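Local coordinates for peptidase, M20/M25/M40 family (Staphylococcus aureus, PDB 4EWT), which probably hydrolyses amide bonds as a metal-dependent amidohydrolase of the M20 peptidase family, using a site that holds two manganese ions, at residues Ala268-Glu271 / Lys272-Arg276. Sequence-based numbering, arbitrary orientation.
Sequences ATIE and KEIKR. With PE7 (1-deoxy-1-thio-heptaethylene glycol), chain L.
Lys275 NZ meets Glu271 OE2 at 2.7 Å, a salt bridge between residues one helical turn apart that takes the anti lone pair of the oxygen, the one turned away from OE1. The two side chains run side by side in the same direction: Glu271 has CG anti to its own backbone N (chi1 176°), Lys275 has CG anti to its carbonyl carbon (chi1 -75°), and both continue extended, which brings the methylenes together as well, with Lys275 CE 3.8 Å from Glu271 CG. Beneath the bridge Lys275 N donates to Glu271 O, and the same i to i+4 bonding joins Lys272 to Ala268, Glu273 to Thr269 and Ile274 to Ile270. On the buried side, Ile270 CG2 touches Ile274 CD1 at 3.6 Å; Val259 of strand 248-261 packs against both isoleucines, while Val222 and Leu219 of helix 208-226 meet Ile270 and Ile274 respectively. A second ion pair, three residues apart, is bidentate. Arg276 approaches side-on, NE reaching Glu273 OE1 and NH2 reaching Glu273 OE2, each at 2.9 Å and both on the syn side, somewhat out of the carboxylate plane though close to the plane of the guanidinium. The bend of Glu273 at chi2 (-57°) swings its carboxylate along the helix toward the arginine, and the two nearly straight bonds hold the guanidinium against rotation. PE7 C20 lies over one face of that guanidinium, toward its rim, 3.5 Å from Arg276 NH2; the same ligand is hydrogen-bonded to Lys195 of the second subunit, whose Met284 also packs on Arg276. This part of helix 264-285 is amphipathic, with ion pairs along it and isoleucines against the antiparallel sheet and helix 208-226, as in the alpha/beta lid (dimerisation) domain of M20 peptidases.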
loop_
_atom_site.group_PDB
_atom_site.type_symbol
_atom_site.label_atom_id
_atom_site.label_comp_id
_atom_site.label_asym_id
_atom_site.label_seq_id
_atom_site.Cartn_x
_atom_site.Cartn_y
_atom_site.Cartn_z
ATOM N N ALA A 268 16.806 -17.506 -5.627
ATOM C CA ALA A 268 17.818 -16.689 -4.969
ATOM C C ALA A 268 17.420 -15.227 -4.950
ATOM O O ALA A 268 17.528 -14.573 -3.924
ATOM C CB ALA A 268 19.238 -16.879 -5.622
ATOM N N THR A 269 16.972 -14.720 -6.092
ATOM C CA THR A 269 16.445 -13.354 -6.177
ATOM C C THR A 269 15.274 -13.082 -5.201
ATOM O O THR A 269 15.263 -12.053 -4.517
ATOM C CB THR A 269 16.003 -13.040 -7.603
ATOM O OG1 THR A 269 17.161 -13.005 -8.437
ATOM C CG2 THR A 269 15.252 -11.693 -7.686
ATOM N N ILE A 270 14.318 -14.010 -5.130
ATOM C CA ILE A 270 13.153 -13.858 -4.247
ATOM C C ILE A 270 13.576 -13.790 -2.776
ATOM O O ILE A 270 13.081 -12.980 -2.001
ATOM C CB ILE A 270 12.101 -15.001 -4.455
ATOM C CG1 ILE A 270 11.409 -14.848 -5.812
ATOM C CG2 ILE A 270 11.033 -14.973 -3.357
ATOM C CD1 ILE A 270 10.465 -16.025 -6.197
ATOM N N GLU A 271 14.514 -14.640 -2.412
ATOM C CA GLU A 271 14.983 -14.687 -1.054
ATOM C C GLU A 271 15.709 -13.381 -0.701
ATOM O O GLU A 271 15.537 -12.854 0.395
ATOM C CB GLU A 271 15.921 -15.879 -0.857
ATOM C CG GLU A 271 16.504 -15.915 0.533
ATOM C CD GLU A 271 17.369 -17.134 0.793
ATOM O OE1 GLU A 271 17.470 -18.033 -0.078
ATOM O OE2 GLU A 271 17.933 -17.188 1.898
ATOM N N LYS A 272 16.521 -12.889 -1.635
ATOM C CA LYS A 272 17.232 -11.630 -1.457
ATOM C C LYS A 272 16.266 -10.457 -1.294
ATOM O O LYS A 272 16.448 -9.614 -0.418
ATOM C CB LYS A 272 18.199 -11.392 -2.627
ATOM C CG LYS A 272 18.839 -9.988 -2.660
ATOM C CD LYS A 272 19.798 -9.846 -3.850
ATOM C CE LYS A 272 20.163 -8.377 -4.061
ATOM N NZ LYS A 272 21.205 -8.188 -5.124
ATOM N N GLU A 273 15.241 -10.413 -2.145
ATOM C CA GLU A 273 14.279 -9.313 -2.123
ATOM C C GLU A 273 13.309 -9.320 -0.930
ATOM O O GLU A 273 12.915 -8.259 -0.448
ATOM C CB GLU A 273 13.553 -9.196 -3.490
ATOM C CG GLU A 273 14.528 -8.817 -4.647
ATOM C CD GLU A 273 15.298 -7.509 -4.388
ATOM O OE1 GLU A 273 14.754 -6.636 -3.687
ATOM O OE2 GLU A 273 16.443 -7.336 -4.884
ATOM N N ILE A 274 12.949 -10.513 -0.446
ATOM C CA ILE A 274 12.096 -10.640 0.737
ATOM C C ILE A 274 12.906 -10.255 1.968
ATOM O O ILE A 274 12.394 -9.589 2.865
ATOM C CB ILE A 274 11.541 -12.088 0.898
ATOM C CG1 ILE A 274 10.439 -12.330 -0.126
ATOM C CG2 ILE A 274 11.035 -12.369 2.367
ATOM C CD1 ILE A 274 9.917 -13.767 -0.162
ATOM N N LYS A 275 14.170 -10.682 2.007
ATOM C CA LYS A 275 15.081 -10.240 3.066
ATOM C C LYS A 275 15.296 -8.731 3.087
ATOM O O LYS A 275 15.399 -8.161 4.163
ATOM C CB LYS A 275 16.417 -11.008 3.021
ATOM C CG LYS A 275 16.263 -12.417 3.553
ATOM C CD LYS A 275 17.483 -13.330 3.306
ATOM C CE LYS A 275 17.284 -14.655 4.039
ATOM N NZ LYS A 275 18.514 -15.545 3.977
ATOM N N ARG A 276 15.310 -8.081 1.916
ATOM C CA ARG A 276 15.474 -6.612 1.838
ATOM C C ARG A 276 14.242 -5.893 2.380
ATOM O O ARG A 276 14.339 -4.926 3.144
ATOM C CB ARG A 276 15.713 -6.147 0.385
ATOM C CG ARG A 276 16.163 -4.657 0.271
ATOM C CD ARG A 276 15.819 -4.069 -1.118
ATOM N NE ARG A 276 16.449 -4.807 -2.206
ATOM C CZ ARG A 276 17.665 -4.559 -2.690
ATOM N NH1 ARG A 276 18.416 -3.552 -2.208
ATOM N NH2 ARG A 276 18.129 -5.307 -3.689
HETATM S S1 PE7 L . 22.861 -0.249 -16.687
HETATM C C2 PE7 L . 24.466 0.635 -16.613
HETATM C C3 PE7 L . 24.492 1.714 -15.533
HETATM O O4 PE7 L . 24.492 1.101 -14.228
HETATM C C5 PE7 L . 25.017 2.013 -13.259
HETATM C C6 PE7 L . 24.012 2.171 -12.136
HETATM O O7 PE7 L . 24.066 0.937 -11.416
HETATM C C8 PE7 L . 23.038 0.935 -10.418
HETATM C C9 PE7 L . 22.984 -0.382 -9.662
HETATM O O10 PE7 L . 23.270 -1.456 -10.527
HETATM C C11 PE7 L . 22.539 -2.606 -10.118
HETATM C C12 PE7 L . 21.692 -3.190 -11.228
HETATM O O13 PE7 L . 20.422 -3.493 -10.630
HETATM C C14 PE7 L . 19.483 -4.035 -11.552
HETATM C C15 PE7 L . 18.130 -3.721 -10.938
HETATM O O16 PE7 L . 18.195 -4.109 -9.581
HETATM C C17 PE7 L . 16.954 -3.867 -8.929
HETATM C C18 PE7 L . 17.242 -3.920 -7.447
HETATM O O19 PE7 L . 17.683 -2.607 -7.115
HETATM C C20 PE7 L . 17.712 -2.470 -5.690
HETATM C C21 PE7 L . 18.914 -1.632 -5.225
HETATM O O22 PE7 L . 20.087 -1.925 -5.997
#